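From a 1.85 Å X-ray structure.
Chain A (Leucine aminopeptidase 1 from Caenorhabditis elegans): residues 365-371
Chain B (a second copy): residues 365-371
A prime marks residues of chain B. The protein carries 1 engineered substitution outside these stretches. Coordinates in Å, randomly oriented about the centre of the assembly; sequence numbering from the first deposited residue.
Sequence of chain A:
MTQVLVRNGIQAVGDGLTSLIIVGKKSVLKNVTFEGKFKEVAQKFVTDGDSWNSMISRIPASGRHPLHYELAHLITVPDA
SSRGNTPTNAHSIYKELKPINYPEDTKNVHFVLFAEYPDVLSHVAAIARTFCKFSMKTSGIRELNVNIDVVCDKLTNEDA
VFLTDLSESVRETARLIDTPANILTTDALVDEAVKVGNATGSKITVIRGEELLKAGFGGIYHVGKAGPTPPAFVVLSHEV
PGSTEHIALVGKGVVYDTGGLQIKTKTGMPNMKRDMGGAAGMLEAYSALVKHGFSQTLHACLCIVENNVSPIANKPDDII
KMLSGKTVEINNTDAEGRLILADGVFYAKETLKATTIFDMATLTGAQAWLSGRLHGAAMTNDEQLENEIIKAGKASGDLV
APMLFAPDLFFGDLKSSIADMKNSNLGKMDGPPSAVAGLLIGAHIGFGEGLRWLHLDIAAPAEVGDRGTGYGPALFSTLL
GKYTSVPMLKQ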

ATOM      1  N   GLY A 365     -14.940 -10.913   6.346  1.00 15.55           N
ATOM      2  CA  GLY A 365     -13.655 -11.511   6.012  1.00 21.69           C
ATOM      3  C   GLY A 365     -12.894 -12.001   7.242  1.00 19.17           C
ATOM      4  O   GLY A 365     -12.170 -13.006   7.172  1.00 18.44           O
ATOM      5  N   ALA A 366     -13.085 -11.311   8.376  1.00 16.96           N
ATOM      6  CA  ALA A 366     -12.449 -11.702   9.645  1.00 17.01           C
ATOM      7  C   ALA A 366     -12.849 -13.097  10.125  1.00 16.32           C
ATOM      8  O   ALA A 366     -12.088 -13.740  10.858  1.00 16.96           O
ATOM      9  CB  ALA A 366     -12.760 -10.688  10.716  1.00 19.67           C
ATOM     10  N   GLN A 367     -14.032 -13.570   9.714  1.00 15.76           N
ATOM     11  CA  GLN A 367     -14.520 -14.895  10.155  1.00 14.67           C
ATOM     12  C   GLN A 367     -13.505 -16.040   9.894  1.00 16.64           C
ATOM     13  O   GLN A 367     -13.322 -16.894  10.746  1.00 14.48           O
ATOM     14  CB  GLN A 367     -15.935 -15.169   9.579  1.00 15.43           C
ATOM     15  CG  GLN A 367     -16.444 -16.624   9.727  1.00 14.88           C
ATOM     16  CD  GLN A 367     -15.903 -17.521   8.618  1.00 17.12           C
ATOM     17  OE1 GLN A 367     -16.013 -17.193   7.431  1.00 17.37           O
ATOM     18  NE2 GLN A 367     -15.285 -18.633   9.001  1.00 15.94           N
ATOM     19  N   ALA A 368     -12.838 -16.026   8.730  1.00 14.09           N
ATOM     20  CA  ALA A 368     -11.835 -17.045   8.370  1.00 15.92           C
ATOM     21  C   ALA A 368     -10.652 -17.063   9.365  1.00 18.49           C
ATOM     22  O   ALA A 368     -10.013 -18.105   9.569  1.00 17.76           O
ATOM     23  CB  ALA A 368     -11.325 -16.804   6.956  1.00 18.36           C
ATOM     24  N   TRP A 369     -10.352 -15.906   9.967  1.00 16.20           N
ATOM     25  CA  TRP A 369      -9.253 -15.842  10.959  1.00 18.76           C
ATOM     26  C   TRP A 369      -9.678 -16.395  12.329  1.00 20.03           C
ATOM     27  O   TRP A 369      -8.843 -16.673  13.194  1.00 19.87           O
ATOM     28  CB  TRP A 369      -8.708 -14.407  11.078  1.00 27.29           C
ATOM     29  CG  TRP A 369      -8.081 -13.906   9.791  1.00 34.55           C
ATOM     30  CD1 TRP A 369      -8.684 -13.819   8.550  1.00 41.05           C
ATOM     31  CD2 TRP A 369      -6.752 -13.412   9.618  1.00 35.31           C
ATOM     32  NE1 TRP A 369      -7.796 -13.316   7.629  1.00 52.42           N
ATOM     33  CE2 TRP A 369      -6.603 -13.063   8.258  1.00 43.03           C
ATOM     34  CE3 TRP A 369      -5.678 -13.231  10.475  1.00 40.04           C
ATOM     35  CZ2 TRP A 369      -5.420 -12.530   7.749  1.00 43.05           C
ATOM     36  CZ3 TRP A 369      -4.487 -12.714   9.960  1.00 43.76           C
ATOM     37  CH2 TRP A 369      -4.372 -12.372   8.612  1.00 38.85           C
ATOM     38  N   LEU A 370     -10.981 -16.539  12.526  1.00 17.81           N
ATOM     39  CA  LEU A 370     -11.499 -17.097  13.758  1.00 15.59           C
ATOM     40  C   LEU A 370     -11.739 -18.607  13.633  1.00 17.88           C
ATOM     41  O   LEU A 370     -11.252 -19.398  14.458  1.00 18.71           O
ATOM     42  CB  LEU A 370     -12.769 -16.349  14.178  1.00 12.88           C
ATOM     43  CG  LEU A 370     -13.311 -16.618  15.596  1.00 14.69           C
ATOM     44  CD1 LEU A 370     -14.136 -15.395  16.065  1.00 17.20           C
ATOM     45  CD2 LEU A 370     -14.206 -17.880  15.595  1.00 17.02           C
ATOM     46  N   SER A 371     -12.511 -19.013  12.617  1.00 17.46           N
ATOM     47  CA  SER A 371     -12.951 -20.408  12.501  1.00 17.99           C
ATOM     48  C   SER A 371     -12.451 -21.103  11.237  1.00 17.75           C
ATOM     49  O   SER A 371     -12.779 -22.266  11.004  1.00 18.30           O
ATOM     50  CB  SER A 371     -14.487 -20.497  12.586  1.00 17.03           C
ATOM     51  OG  SER A 371     -15.124 -19.855  11.484  1.00 19.26           O
TER
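Chain B (365-371) GAQAWLS

Chain B repeats the backbone of chain A exactly, because an exact two-fold axis relates the two copies; contacts between unlike atoms therefore occur twice, once in each sense, while a contact between an atom and its own symmetry mate occurs once, across the axis. In each copy the chain enters as Gly365 and Ala366 with helical phi/psi values and forms a short, weakly bonded helix over about 367-371. The turn is held by Trp369 N to Ala366 O (2.9 Å), Leu370 N to Gln367 O (3.0 Å) and Ser371 N to Gln367 O (2.9 Å), a mixture of i+3 and i+4 spacings. The helix of chain B lies across that of chain A nearly at right angles: the signed crossing angle is -79°, and the axes approach to 7.7 Å. The backbones come nearest at Leu370, whose CA lies 4.1 Å from CA of Leu370′, followed by Trp369, with 5.9 Å between CA of Trp369 and CA of Trp369′.

Trp369′ covers the most surface that chain B contributes, as Trp369 does for chain A. Its CA-to-CB bond points toward chain A, and with chi1 at -63° (m) and chi2 at 57° the indole reaches Ala366, where CE3 of Trp369′ meets CB of Ala366 at 3.4 Å. The methyl sits at the edge of the ring, near its plane. Trp369 meets Ala366′ in the same way, so each tryptophan lies against Ala366 of the other copy. Between these two contacts the tryptophans touch each other, CB of Trp369 to CB of Trp369′ at 3.8 Å. Their rings form an oblique pair, with the six-membered ring of Trp369 and the five-membered ring of Trp369′ 5.6 Å apart at their centroids and the planes inclined at 40°.

Leu370′ comes next in covered area. Its CA-to-CB bond points sideways, yet the close backbone approach brings CB of Leu370′ to 3.7 Å from O of Trp369, while CD1 of Leu370 lies 3.5 Å from O of Leu370′. The leucines pack with CG of Leu370 4.4 Å from CG of Leu370′.

No direct hydrogen bond crosses the contact, which buries 374 Å² in all. Two waters supply polar bridges: water 1 donates to O of Trp369′ (2.7 Å) and weakly to O of Ala366 (3.5 Å), and water 2 makes the symmetric pair. The CA-to-CB bonds of Gln367′ and Ser371′ point away from chain A, and NE2 of Gln367′ donates to OG of Ser371′ at 2.8 Å; both side chains are also bonded elsewhere in the structure.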

ATOM      1  N   GLY B 365      -0.180 -12.019  15.429  1.00 15.55           N
ATOM      2  CA  GLY B 365      -1.144 -10.936  15.303  1.00 21.69           C
ATOM      3  C   GLY B 365      -2.559 -11.436  15.012  1.00 19.17           C
ATOM      4  O   GLY B 365      -3.543 -10.826  15.458  1.00 18.44           O
ATOM      5  N   ALA B 366      -2.657 -12.565  14.296  1.00 16.96           N
ATOM      6  CA  ALA B 366      -3.957 -13.182  13.983  1.00 17.01           C
ATOM      7  C   ALA B 366      -4.750 -13.597  15.222  1.00 16.32           C
ATOM      8  O   ALA B 366      -5.984 -13.670  15.169  1.00 16.96           O
ATOM      9  CB  ALA B 366      -3.763 -14.373  13.080  1.00 19.67           C
ATOM     10  N   GLN B 367      -4.054 -13.862  16.334  1.00 15.76           N
ATOM     11  CA  GLN B 367      -4.732 -14.304  17.572  1.00 14.67           C
ATOM     12  C   GLN B 367      -5.875 -13.354  18.019  1.00 16.64           C
ATOM     13  O   GLN B 367      -6.929 -13.821  18.420  1.00 14.48           O
ATOM     14  CB  GLN B 367      -3.689 -14.596  18.684  1.00 15.43           C
ATOM     15  CG  GLN B 367      -4.271 -14.793  20.106  1.00 14.88           C
ATOM     16  CD  GLN B 367      -4.522 -13.458  20.798  1.00 17.12           C
ATOM     17  OE1 GLN B 367      -3.632 -12.602  20.861  1.00 17.37           O
ATOM     18  NE2 GLN B 367      -5.742 -13.261  21.283  1.00 15.94           N
ATOM     19  N   ALA B 368      -5.663 -12.035  17.915  1.00 14.09           N
ATOM     20  CA  ALA B 368      -6.675 -11.028  18.288  1.00 15.92           C
ATOM     21  C   ALA B 368      -7.961 -11.167  17.442  1.00 18.49           C
ATOM     22  O   ALA B 368      -9.059 -10.823  17.899  1.00 17.76           O
ATOM     23  CB  ALA B 368      -6.101  -9.627  18.141  1.00 18.36           C
ATOM     24  N   TRP B 369      -7.819 -11.654  16.203  1.00 16.20           N
ATOM     25  CA  TRP B 369      -9.005 -11.849  15.335  1.00 18.76           C
ATOM     26  C   TRP B 369      -9.783 -13.123  15.700  1.00 20.03           C
ATOM     27  O   TRP B 369     -10.929 -13.315  15.282  1.00 19.87           O
ATOM     28  CB  TRP B 369      -8.601 -11.845  13.849  1.00 27.29           C
ATOM     29  CG  TRP B 369      -8.022 -10.517  13.399  1.00 34.55           C
ATOM     30  CD1 TRP B 369      -6.929  -9.861  13.936  1.00 41.05           C
ATOM     31  CD2 TRP B 369      -8.485  -9.698  12.326  1.00 35.31           C
ATOM     32  NE1 TRP B 369      -6.709  -8.684  13.261  1.00 52.42           N
ATOM     33  CE2 TRP B 369      -7.653  -8.558  12.273  1.00 43.03           C
ATOM     34  CE3 TRP B 369      -9.516  -9.814  11.407  1.00 40.04           C
ATOM     35  CZ2 TRP B 369      -7.821  -7.553  11.321  1.00 43.05           C
ATOM     36  CZ3 TRP B 369      -9.696  -8.798  10.467  1.00 43.76           C
ATOM     37  CH2 TRP B 369      -8.853  -7.687  10.434  1.00 38.85           C
ATOM     38  N   LEU B 370      -9.153 -13.998  16.471  1.00 17.81           N
ATOM     39  CA  LEU B 370      -9.803 -15.211  16.920  1.00 15.59           C
ATOM     40  C   LEU B 370     -10.438 -15.028  18.305  1.00 17.88           C
ATOM     41  O   LEU B 370     -11.631 -15.310  18.498  1.00 18.71           O
ATOM     42  CB  LEU B 370      -8.808 -16.378  16.897  1.00 12.88           C
ATOM     43  CG  LEU B 370      -9.379 -17.797  17.083  1.00 14.69           C
ATOM     44  CD1 LEU B 370      -8.423 -18.820  16.423  1.00 17.20           C
ATOM     45  CD2 LEU B 370      -9.529 -18.119  18.589  1.00 17.02           C
ATOM     46  N   SER B 371      -9.638 -14.580  19.281  1.00 17.46           N
ATOM     47  CA  SER B 371     -10.086 -14.532  20.677  1.00 17.99           C
ATOM     48  C   SER B 371     -10.115 -13.122  21.263  1.00 17.75           C
ATOM     49  O   SER B 371     -10.440 -12.951  22.437  1.00 18.30           O
ATOM     50  CB  SER B 371      -9.218 -15.455  21.554  1.00 17.03           C
ATOM     51  OG  SER B 371      -7.864 -15.012  21.625  1.00 19.26           O
TER
HETATM   52  O   HOH W   1     -12.971 -12.261  13.872  1.00 14.44           O
HETATM   53  O   HOH W   2      -6.211 -16.831  13.753  1.00 14.44           O